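Local atomic coordinates of MATE family efflux transporter (Vibrio cholerae, PDB entry 6IDP), a protein that probably exports drugs and other toxic compounds across the bacterial membrane, working as a MATE-family multidrug transporter whose conformational changes depend on protons. Residues Pro396-Gly401 against Ile412-Gly417; Val172-Leu177 against Ile194-Ala199; Val94-Gly99 against Thr217-Gln222; Phe278-Val283 against Gly319-Ile324. All blocks are in the same frame, centred on the assembly; numbering follows the deposited sequence.

Contact 1 of 4, residues Pro396-Gly401 against Ile412-Gly417; sequences PCLWLG and IGALVG. With OLC ((2R)-2,3-dihydroxypropyl (9Z)-octadec-9-enoate), chain L.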
# COMPACT_ATOMS: atom_id res chain seq x y z
N PRO A 396 22.30 -3.02 -1.11
CA PRO A 396 23.74 -3.22 -0.91
C PRO A 396 24.06 -3.97 0.38
O PRO A 396 24.99 -4.78 0.39
CB PRO A 396 24.30 -1.80 -0.87
CG PRO A 396 23.32 -0.99 -1.63
CD PRO A 396 21.98 -1.59 -1.32
N CYS A 397 23.32 -3.70 1.45
CA CYS A 397 23.57 -4.38 2.72
C CYS A 397 23.18 -5.86 2.65
O CYS A 397 23.85 -6.70 3.24
CB CYS A 397 22.81 -3.68 3.86
SG CYS A 397 23.61 -2.17 4.46
N LEU A 398 22.10 -6.16 1.93
CA LEU A 398 21.71 -7.54 1.70
C LEU A 398 22.79 -8.31 0.95
O LEU A 398 23.12 -9.44 1.31
CB LEU A 398 20.40 -7.62 0.90
CG LEU A 398 19.12 -7.19 1.61
CD1 LEU A 398 17.91 -7.56 0.76
CD2 LEU A 398 19.03 -7.82 2.99
N TRP A 399 23.35 -7.68 -0.08
CA TRP A 399 24.34 -8.33 -0.91
C TRP A 399 25.65 -8.54 -0.15
O TRP A 399 26.29 -9.57 -0.29
CB TRP A 399 24.59 -7.53 -2.19
CG TRP A 399 25.44 -8.28 -3.18
CD1 TRP A 399 25.03 -9.26 -4.03
CD2 TRP A 399 26.85 -8.10 -3.42
NE1 TRP A 399 26.09 -9.71 -4.79
CE2 TRP A 399 27.22 -9.01 -4.43
CE3 TRP A 399 27.82 -7.26 -2.88
CZ2 TRP A 399 28.52 -9.10 -4.91
CZ3 TRP A 399 29.12 -7.35 -3.36
CH2 TRP A 399 29.46 -8.26 -4.36
N LEU A 400 26.03 -7.55 0.65
CA LEU A 400 27.24 -7.64 1.45
C LEU A 400 27.14 -8.76 2.49
O LEU A 400 28.08 -9.55 2.66
CB LEU A 400 27.53 -6.31 2.15
CG LEU A 400 28.17 -5.22 1.29
CD1 LEU A 400 28.39 -3.95 2.10
CD2 LEU A 400 29.48 -5.71 0.70
N GLY A 401 26.00 -8.84 3.18
CA GLY A 401 25.80 -9.86 4.19
C GLY A 401 25.75 -11.26 3.60
O GLY A 401 26.30 -12.20 4.17
N ILE A 412 21.28 -9.98 8.72
CA ILE A 412 22.00 -8.88 9.35
C ILE A 412 22.01 -7.66 8.45
O ILE A 412 21.86 -6.52 8.91
CB ILE A 412 23.45 -9.28 9.71
CG1 ILE A 412 23.47 -10.45 10.69
CG2 ILE A 412 24.20 -8.09 10.31
CD1 ILE A 412 22.83 -10.14 12.02
N GLY A 413 22.18 -7.89 7.15
CA GLY A 413 22.15 -6.83 6.17
C GLY A 413 20.82 -6.10 6.16
O GLY A 413 20.78 -4.87 6.09
N ALA A 414 19.73 -6.85 6.23
CA ALA A 414 18.39 -6.27 6.26
C ALA A 414 18.22 -5.41 7.51
O ALA A 414 17.59 -4.35 7.46
CB ALA A 414 17.33 -7.36 6.21
N LEU A 415 18.78 -5.88 8.62
CA LEU A 415 18.75 -5.13 9.87
C LEU A 415 19.49 -3.81 9.74
O LEU A 415 18.95 -2.75 10.07
CB LEU A 415 19.37 -5.97 10.99
CG LEU A 415 19.79 -5.24 12.27
CD1 LEU A 415 18.60 -4.64 12.97
CD2 LEU A 415 20.53 -6.19 13.19
N VAL A 416 20.73 -3.87 9.25
CA VAL A 416 21.54 -2.67 9.10
C VAL A 416 20.92 -1.72 8.08
O VAL A 416 20.83 -0.51 8.33
CB VAL A 416 22.98 -3.02 8.66
CG1 VAL A 416 23.77 -1.76 8.36
CG2 VAL A 416 23.66 -3.85 9.73
N GLY A 417 20.48 -2.26 6.96
CA GLY A 417 19.88 -1.47 5.90
C GLY A 417 18.65 -0.71 6.35
O GLY A 417 18.51 0.48 6.05
C18 OLC L . 28.90 -9.75 11.09
C10 OLC L . 27.39 -4.37 6.09
C17 OLC L . 28.23 -10.79 10.22
C11 OLC L . 26.04 -4.94 6.47
C16 OLC L . 27.18 -10.14 9.34
C12 OLC L . 26.06 -6.45 6.32
C15 OLC L . 27.81 -9.03 8.52
C13 OLC L . 27.15 -7.05 7.17
C14 OLC L . 26.78 -8.47 7.55
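Cys397 carries this crossing of two nearly antiparallel helical legs, and its side chain can be traced atom by atom. CB presses on the backbone of the other leg, 3.2 Å from Gly413 O. With SG beside the backbone N and anti to the carbonyl carbon (chi1 -78°), the sulfur moves on along the partner helix, reaching 3.9 Å from Val416 CG1 and ending near Gly417 N. So close an approach depends above all on Gly413, whose bare backbone lies against Cys397 O; Gly417, second of this GxxxG pair, continues the bare face, and the short axes come within 7.4 Å of each other. The backbones themselves touch, Gly413 CA lying 3.4 Å from Cys397 O in a CA-H...O contact. To one side of this seam Leu398 extends CD2 over Ala414, 3.5 Å from Ala414 N and 3.7 Å from Ala414 CB. Across the seam from that leucine, the acyl chain of a monoolein runs along both legs, its C12 resting 3.8 Å from Cys397 O. Both legs lie within the helical range 379-435, where the chain turns back between them; Leu398 also meets Leu410 and Ala414 meets Tyr394, while Leu415 turns outward to Ile355 of helix 343-355.

Contact 2 of 4, residues Val172-Leu177 against Ile194-Ala199; sequences VLNLIL and IATIIA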
# COMPACT_ATOMS: atom_id res chain seq x y z
N VAL A 172 -16.04 -9.00 3.98
CA VAL A 172 -16.97 -10.03 4.42
C VAL A 172 -17.85 -10.48 3.27
O VAL A 172 -18.05 -11.67 3.05
CB VAL A 172 -17.85 -9.54 5.60
CG1 VAL A 172 -19.09 -10.41 5.74
CG2 VAL A 172 -17.05 -9.52 6.88
N LEU A 173 -18.37 -9.51 2.52
CA LEU A 173 -19.24 -9.80 1.39
C LEU A 173 -18.51 -10.63 0.33
O LEU A 173 -19.07 -11.58 -0.21
CB LEU A 173 -19.77 -8.49 0.78
CG LEU A 173 -20.90 -8.61 -0.24
CD1 LEU A 173 -22.01 -9.50 0.30
CD2 LEU A 173 -21.45 -7.23 -0.59
N ASN A 174 -17.25 -10.29 0.06
CA ASN A 174 -16.46 -11.04 -0.90
C ASN A 174 -16.15 -12.45 -0.39
O ASN A 174 -16.06 -13.39 -1.18
CB ASN A 174 -15.15 -10.30 -1.22
CG ASN A 174 -14.55 -10.72 -2.55
OD1 ASN A 174 -14.85 -11.79 -3.08
ND2 ASN A 174 -13.68 -9.87 -3.09
N LEU A 175 -15.98 -12.57 0.92
CA LEU A 175 -15.72 -13.87 1.54
C LEU A 175 -16.91 -14.80 1.36
O LEU A 175 -16.75 -15.98 1.04
CB LEU A 175 -15.40 -13.68 3.03
CG LEU A 175 -14.81 -14.85 3.84
CD1 LEU A 175 -15.89 -15.77 4.40
CD2 LEU A 175 -13.79 -15.63 3.02
N ILE A 176 -18.11 -14.27 1.54
CA ILE A 176 -19.34 -15.05 1.40
C ILE A 176 -19.62 -15.43 -0.05
O ILE A 176 -20.00 -16.57 -0.34
CB ILE A 176 -20.56 -14.27 1.96
CG1 ILE A 176 -20.39 -14.00 3.45
CG2 ILE A 176 -21.85 -15.04 1.70
CD1 ILE A 176 -21.52 -13.20 4.06
N LEU A 177 -19.43 -14.48 -0.96
CA LEU A 177 -19.74 -14.71 -2.38
C LEU A 177 -18.70 -15.60 -3.06
O LEU A 177 -18.99 -16.22 -4.09
CB LEU A 177 -19.84 -13.38 -3.12
CG LEU A 177 -21.02 -12.49 -2.72
CD1 LEU A 177 -20.95 -11.14 -3.42
CD2 LEU A 177 -22.34 -13.18 -3.02
N ILE A 194 -15.59 -12.32 -10.24
CA ILE A 194 -16.99 -11.92 -10.22
C ILE A 194 -17.44 -11.58 -8.80
O ILE A 194 -18.15 -10.60 -8.58
CB ILE A 194 -17.89 -13.02 -10.81
CG1 ILE A 194 -17.54 -13.26 -12.27
CG2 ILE A 194 -19.36 -12.65 -10.66
CD1 ILE A 194 -18.18 -14.49 -12.86
N ALA A 195 -17.01 -12.39 -7.84
CA ALA A 195 -17.30 -12.12 -6.43
C ALA A 195 -16.70 -10.78 -6.00
O ALA A 195 -17.30 -10.06 -5.20
CB ALA A 195 -16.78 -13.25 -5.56
N THR A 196 -15.53 -10.46 -6.53
CA THR A 196 -14.87 -9.20 -6.23
C THR A 196 -15.60 -8.01 -6.85
O THR A 196 -15.75 -6.97 -6.21
CB THR A 196 -13.40 -9.22 -6.72
OG1 THR A 196 -12.70 -10.29 -6.09
CG2 THR A 196 -12.71 -7.90 -6.39
N ILE A 197 -16.06 -8.17 -8.09
CA ILE A 197 -16.80 -7.11 -8.77
C ILE A 197 -18.06 -6.74 -7.98
O ILE A 197 -18.35 -5.56 -7.78
CB ILE A 197 -17.20 -7.50 -10.21
CG1 ILE A 197 -15.96 -7.74 -11.07
CG2 ILE A 197 -18.07 -6.42 -10.84
CD1 ILE A 197 -16.25 -8.31 -12.44
N ILE A 198 -18.80 -7.75 -7.54
CA ILE A 198 -20.04 -7.51 -6.81
C ILE A 198 -19.76 -6.86 -5.46
O ILE A 198 -20.41 -5.88 -5.09
CB ILE A 198 -20.83 -8.82 -6.61
CG1 ILE A 198 -21.14 -9.45 -7.96
CG2 ILE A 198 -22.11 -8.55 -5.83
CD1 ILE A 198 -21.94 -10.73 -7.87
N ALA A 199 -18.79 -7.40 -4.73
CA ALA A 199 -18.40 -6.86 -3.43
C ALA A 199 -17.98 -5.39 -3.52
O ALA A 199 -18.53 -4.54 -2.82
CB ALA A 199 -17.26 -7.68 -2.84
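Asn174 CG stands anti to the backbone N (chi1 -158°), which swings the amide across to the opposing helix, while Thr196 keeps OG1 beside its own backbone N, anti to the carbonyl carbon (chi1 -59°). The two polar ends therefore meet obliquely at the interface. Asn174 ND2 donates to Thr196 OG1 over 3.2 Å, a nearly straight bond (165° at the hydrogen) with the hydroxyl close to the amide plane. The other amide arm lies against an alanine, Asn174 OD1 being 3.5 Å from Ala195 CB. Ala195 and Ala199, spaced AxxxA, give the helix 189-213 a smooth face: Asn174 CB sits 3.7 Å from Ala199 CB, and Leu177 CB is 3.9 Å from Ala195 CB. Farther out, Leu177 crosses Ile198 at about a right angle, with Leu177 CD1 3.7 Å from Ile198 CG2. Helices 161-184 and 189-213 thus pair as a transmembrane hairpin, Asn174 also touching Phe31 of helix 5-39 and a monoolein. Thr196 OG1 is bonded to Ala192 O one turn back, so the hydroxyl gives its proton to its own helix and accepts from the next, a relay that probably strengthens it as an acceptor.

Contact 3 of 4, residues Val94-Gly99 against Thr217-Gln222; sequences VIVIGG and TSYQWQ. With OLC ((2R)-2,3-dihydroxypropyl (9Z)-octadec-9-enoate), chain C.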
# COMPACT_ATOMS: atom_id res chain seq x y z
N VAL A 94 -10.79 13.90 -9.89
CA VAL A 94 -10.05 12.68 -9.58
C VAL A 94 -10.82 11.43 -9.99
O VAL A 94 -10.26 10.51 -10.58
CB VAL A 94 -9.72 12.61 -8.07
CG1 VAL A 94 -9.21 11.22 -7.70
CG2 VAL A 94 -8.69 13.67 -7.71
N ILE A 95 -12.12 11.42 -9.69
CA ILE A 95 -12.99 10.31 -10.06
C ILE A 95 -13.00 10.12 -11.58
O ILE A 95 -12.94 8.99 -12.07
CB ILE A 95 -14.43 10.54 -9.56
CG1 ILE A 95 -14.46 10.61 -8.03
CG2 ILE A 95 -15.35 9.44 -10.04
CD1 ILE A 95 -13.92 9.37 -7.35
N VAL A 96 -13.06 11.23 -12.32
CA VAL A 96 -13.08 11.19 -13.77
C VAL A 96 -11.73 10.73 -14.34
O VAL A 96 -11.68 9.87 -15.22
CB VAL A 96 -13.46 12.56 -14.36
CG1 VAL A 96 -13.19 12.61 -15.85
CG2 VAL A 96 -14.92 12.87 -14.06
N ILE A 97 -10.65 11.29 -13.82
CA ILE A 97 -9.29 10.91 -14.22
C ILE A 97 -9.03 9.43 -13.99
O ILE A 97 -8.53 8.73 -14.87
CB ILE A 97 -8.22 11.73 -13.46
CG1 ILE A 97 -8.23 13.19 -13.93
CG2 ILE A 97 -6.84 11.12 -13.64
CD1 ILE A 97 -7.97 13.35 -15.41
N GLY A 98 -9.36 8.96 -12.79
CA GLY A 98 -9.16 7.57 -12.44
C GLY A 98 -10.03 6.65 -13.27
O GLY A 98 -9.57 5.60 -13.72
N GLY A 99 -11.28 7.04 -13.48
CA GLY A 99 -12.22 6.24 -14.24
C GLY A 99 -11.75 5.99 -15.65
O GLY A 99 -11.73 4.85 -16.12
N THR A 217 -17.67 15.90 -3.82
CA THR A 217 -17.44 15.88 -5.26
C THR A 217 -18.39 16.85 -5.96
O THR A 217 -19.54 17.01 -5.54
CB THR A 217 -17.64 14.47 -5.87
OG1 THR A 217 -18.92 13.96 -5.46
CG2 THR A 217 -16.55 13.52 -5.41
N SER A 218 -17.90 17.49 -7.01
CA SER A 218 -18.73 18.36 -7.83
C SER A 218 -18.38 18.19 -9.30
O SER A 218 -17.23 17.97 -9.65
CB SER A 218 -18.57 19.82 -7.43
OG SER A 218 -19.25 20.66 -8.34
N TYR A 219 -19.39 18.31 -10.16
CA TYR A 219 -19.15 18.22 -11.60
C TYR A 219 -19.53 19.52 -12.29
O TYR A 219 -19.82 19.56 -13.48
CB TYR A 219 -19.89 17.02 -12.18
CG TYR A 219 -19.31 15.73 -11.66
CD1 TYR A 219 -18.14 15.21 -12.21
CD2 TYR A 219 -19.89 15.06 -10.60
CE1 TYR A 219 -17.58 14.04 -11.72
CE2 TYR A 219 -19.34 13.89 -10.10
CZ TYR A 219 -18.19 13.38 -10.67
OH TYR A 219 -17.64 12.22 -10.18
N GLN A 220 -19.53 20.60 -11.50
CA GLN A 220 -19.66 21.95 -12.03
C GLN A 220 -18.26 22.57 -12.13
O GLN A 220 -17.78 23.16 -11.17
CB GLN A 220 -20.57 22.80 -11.14
CG GLN A 220 -21.92 22.17 -10.81
CD GLN A 220 -22.85 22.11 -12.00
OE1 GLN A 220 -23.52 23.09 -12.33
NE2 GLN A 220 -22.92 20.95 -12.64
N TRP A 221 -17.63 22.42 -13.29
CA TRP A 221 -16.24 22.85 -13.48
C TRP A 221 -16.11 24.11 -14.33
O TRP A 221 -15.10 24.31 -15.00
CB TRP A 221 -15.43 21.73 -14.15
CG TRP A 221 -15.39 20.44 -13.39
CD1 TRP A 221 -15.81 20.23 -12.11
CD2 TRP A 221 -14.90 19.18 -13.86
NE1 TRP A 221 -15.62 18.92 -11.76
CE2 TRP A 221 -15.06 18.25 -12.81
CE3 TRP A 221 -14.35 18.75 -15.07
CZ2 TRP A 221 -14.69 16.92 -12.94
CZ3 TRP A 221 -13.98 17.42 -15.19
CH2 TRP A 221 -14.15 16.52 -14.13
N GLN A 222 -17.14 24.96 -14.29
CA GLN A 222 -17.15 26.18 -15.10
C GLN A 222 -15.98 27.11 -14.79
O GLN A 222 -15.42 27.73 -15.70
CB GLN A 222 -18.47 26.93 -14.91
CG GLN A 222 -19.70 26.23 -15.48
CD GLN A 222 -20.24 25.14 -14.56
OE1 GLN A 222 -19.71 24.91 -13.47
NE2 GLN A 222 -21.29 24.46 -15.00
C10 OLC C . -16.29 8.69 -17.68
C9 OLC C . -16.86 9.90 -17.50
C11 OLC C . -16.64 7.85 -18.89
C8 OLC C . -17.86 10.44 -18.49
C24 OLC C . -20.77 20.92 -16.31
C12 OLC C . -16.33 6.40 -18.59
C7 OLC C . -18.67 11.53 -17.83
C13 OLC C . -14.88 6.26 -18.17
C6 OLC C . -18.58 12.80 -18.65
C14 OLC C . -14.63 4.84 -17.71
C5 OLC C . -17.23 13.44 -18.45
C4 OLC C . -17.20 14.17 -17.12
C3 OLC C . -16.90 15.64 -17.34
C2 OLC C . -18.19 16.42 -17.46
C21 OLC C . -18.46 20.04 -16.44
C1 OLC C . -18.08 17.73 -16.70
C22 OLC C . -19.38 21.17 -16.85
O19 OLC C . -17.34 17.81 -15.74
O25 OLC C . -21.71 21.72 -16.98
O23 OLC C . -18.88 22.38 -16.34
O20 OLC C . -18.84 18.85 -17.08
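A monoolein site lies where helix 84-111 meets the loop linking helix 189-213 to helix 226-259. Val96 lies at the centre of the protein contact. Its CG2, beside the backbone N and anti to the carbonyl carbon, touches the edge of the Tyr219 ring in plane, 3.7 Å from Tyr219 CE1. The same methyl meets Trp221 tip to tip, with Val96 CG2 also 3.7 Å from Trp221 CH2. The preceding residue, Ile95, crosses the tyrosine at about a right angle, Ile95 CG2 lying 3.6 Å from Tyr219 OH. The loop stiffens itself from within: Trp221 NE1 donates to Ser218 O over 2.8 Å, approaching from above the carbonyl plane, and Ser218 OG accepts from Gln220 N in an ST turn. On one face of the indole sits the lipid's ester carbonyl oxygen O19, 3.2 Å from Trp221 CE3, while Trp221 N donates to the glycerol oxygen O23 at 3.3 Å. Gln220 O bonds to Gln89, which ties the loop to helix 84-111 again. The backbone N of Trp221 thus serves the headgroup, while the indole N-H is spent inside the loop and the ring carbons pack on Val96 and the lipid, an arrangement consistent with the membrane interface.

Contact 4 of 4, residues Phe278-Val283 against Gly319-Ile324; sequences FALVAV and GFQLLI. With OLC ((2R)-2,3-dihydroxypropyl (9Z)-octadec-9-enoate), chain N; OLC ((2R)-2,3-dihydroxypropyl (9Z)-octadec-9-enoate), chain F.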
# COMPACT_ATOMS: atom_id res chain seq x y z
N PHE A 278 2.64 -8.03 8.40
CA PHE A 278 1.70 -8.00 9.51
C PHE A 278 2.23 -7.18 10.69
O PHE A 278 1.48 -6.45 11.33
CB PHE A 278 1.36 -9.41 9.97
CG PHE A 278 0.19 -10.02 9.25
CD1 PHE A 278 -1.10 -9.61 9.55
CD2 PHE A 278 0.38 -10.98 8.28
CE1 PHE A 278 -2.18 -10.16 8.90
CE2 PHE A 278 -0.70 -11.54 7.62
CZ PHE A 278 -1.99 -11.12 7.93
N ALA A 279 3.53 -7.30 10.97
CA ALA A 279 4.13 -6.56 12.08
C ALA A 279 4.06 -5.05 11.85
O ALA A 279 4.11 -4.27 12.81
CB ALA A 279 5.58 -7.00 12.28
N LEU A 280 3.94 -4.65 10.59
CA LEU A 280 3.93 -3.23 10.23
C LEU A 280 2.55 -2.74 9.80
O LEU A 280 2.43 -1.71 9.14
CB LEU A 280 4.94 -2.96 9.11
CG LEU A 280 6.42 -2.85 9.48
CD1 LEU A 280 7.29 -2.96 8.24
CD2 LEU A 280 6.70 -1.55 10.22
N VAL A 281 1.51 -3.48 10.17
CA VAL A 281 0.16 -3.14 9.72
C VAL A 281 -0.34 -1.84 10.35
O VAL A 281 -1.11 -1.11 9.73
CB VAL A 281 -0.84 -4.30 10.01
CG1 VAL A 281 -1.05 -4.48 11.50
CG2 VAL A 281 -2.16 -4.06 9.29
N ALA A 282 0.11 -1.53 11.56
CA ALA A 282 -0.30 -0.28 12.21
C ALA A 282 0.38 0.91 11.55
O ALA A 282 -0.22 1.98 11.42
CB ALA A 282 0.01 -0.32 13.69
N VAL A 283 1.63 0.72 11.14
CA VAL A 283 2.35 1.77 10.43
C VAL A 283 1.70 1.99 9.07
O VAL A 283 1.52 3.13 8.63
CB VAL A 283 3.84 1.43 10.27
CG1 VAL A 283 4.57 2.54 9.53
CG2 VAL A 283 4.48 1.19 11.62
N GLY A 319 8.12 2.95 19.47
CA GLY A 319 7.72 2.22 20.66
C GLY A 319 6.97 0.93 20.35
O GLY A 319 7.27 -0.12 20.91
N PHE A 320 6.00 1.03 19.45
CA PHE A 320 5.13 -0.09 19.11
C PHE A 320 5.90 -1.23 18.43
O PHE A 320 5.71 -2.40 18.77
CB PHE A 320 4.00 0.41 18.20
CG PHE A 320 2.96 -0.63 17.89
CD1 PHE A 320 2.10 -1.10 18.87
CD2 PHE A 320 2.81 -1.10 16.59
CE1 PHE A 320 1.14 -2.05 18.57
CE2 PHE A 320 1.85 -2.04 16.28
CZ PHE A 320 1.01 -2.52 17.27
N GLN A 321 6.78 -0.89 17.49
CA GLN A 321 7.57 -1.91 16.81
C GLN A 321 8.66 -2.50 17.71
O GLN A 321 9.12 -3.61 17.48
CB GLN A 321 8.20 -1.34 15.53
CG GLN A 321 7.21 -0.78 14.51
CD GLN A 321 6.16 -1.78 14.08
OE1 GLN A 321 6.45 -2.97 13.91
NE2 GLN A 321 4.93 -1.31 13.90
N LEU A 322 9.07 -1.75 18.74
CA LEU A 322 10.02 -2.28 19.71
C LEU A 322 9.38 -3.40 20.53
O LEU A 322 9.98 -4.46 20.74
CB LEU A 322 10.54 -1.18 20.64
CG LEU A 322 11.41 -1.64 21.83
CD1 LEU A 322 12.61 -2.45 21.36
CD2 LEU A 322 11.86 -0.45 22.66
N LEU A 323 8.15 -3.16 20.98
CA LEU A 323 7.39 -4.16 21.72
C LEU A 323 7.15 -5.42 20.90
O LEU A 323 7.36 -6.53 21.39
CB LEU A 323 6.05 -3.58 22.17
CG LEU A 323 6.15 -2.49 23.23
CD1 LEU A 323 4.76 -2.13 23.74
CD2 LEU A 323 7.06 -2.92 24.36
N ILE A 324 6.70 -5.24 19.66
CA ILE A 324 6.48 -6.35 18.75
C ILE A 324 7.75 -7.18 18.56
O ILE A 324 7.71 -8.41 18.59
CB ILE A 324 5.98 -5.85 17.37
CG1 ILE A 324 4.57 -5.27 17.50
CG2 ILE A 324 5.99 -6.97 16.34
CD1 ILE A 324 4.02 -4.73 16.21
C18 OLC N . 2.85 -9.80 15.33
C17 OLC N . 2.60 -8.32 15.20
C16 OLC N . 1.11 -8.06 15.17
C12 OLC N . -2.45 -4.67 14.98
C15 OLC N . 0.85 -6.57 15.06
C13 OLC N . -0.96 -4.88 15.10
C14 OLC N . -0.64 -6.34 14.85
C18 OLC F . 11.82 -0.13 17.14
C10 OLC F . 11.77 3.52 21.77
C9 OLC F . 10.93 4.57 21.94
C17 OLC F . 13.15 -0.42 17.80
C11 OLC F . 13.10 3.68 21.07
C8 OLC F . 11.29 5.95 21.43
C16 OLC F . 14.11 0.71 17.51
C12 OLC F . 13.88 2.38 21.16
C15 OLC F . 15.39 0.49 18.29
C13 OLC F . 14.75 2.22 19.94
C14 OLC F . 15.13 0.76 19.75
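The Phe320 ring stacks on Phe316, one turn earlier in helix 303-330, and offers its edge to a lipid: C13 of one monoolein (chain N) lies in the ring plane, 3.8 Å from Phe320 CZ. Phe320 CG stands anti to the backbone N (chi1 -174°), which carries the ring over to Ala282, whose CB comes 3.6 Å from Phe320 CE2. The other flat group, the Gln321 amide, is folded inward by a bend at chi2 (-57°) and lies across Leu280, with Gln321 CD 3.9 Å from Leu280 CD2. The opposing segment is a helix break: Leu280 leaves helical angles at the end of helix 263-279 and takes the N-cap position of helix 281-299. Beside that break the carbonyl of Ala279 faces helix 303-330, Ala279 O lying 3.4 Å from Ile324 CD1, and Ala279 CB packs 4.1 Å from Ile324 CG2. Val281, with CG1 in the crowded position between backbone N and carbonyl carbon, reaches the same lipid, Val281 CG1 being 3.6 Å from C13, and also meets Leu22, Val25 and Met29 of helix 5-39. On the far side of helix 303-330, Leu322 CD2 touches a second monoolein (chain F), 3.8 Å from its C12.

Contacts 1 and 4 are buried; contacts 2 and 3 are partly buried, contact 3 alone including an exposed residue, Tyr219. Contacts 1 and 2 both pair antiparallel helical legs through small residues, yet glycines bring the axes closer in contact 1 than alanines do in contact 2, where a side-chain hydrogen bond is added. In contacts 3 and 4 the backbones stand farther apart and longer side chains span the gap, aromatic rings among them. Contact 2 is nested in the chain loop closed by contact 3, and helix 189-213 leads into that loop. Contacts 1 and 4 lie about 21 Å apart between centres; contacts 2 and 3 lie across the chain's centre from contact 1.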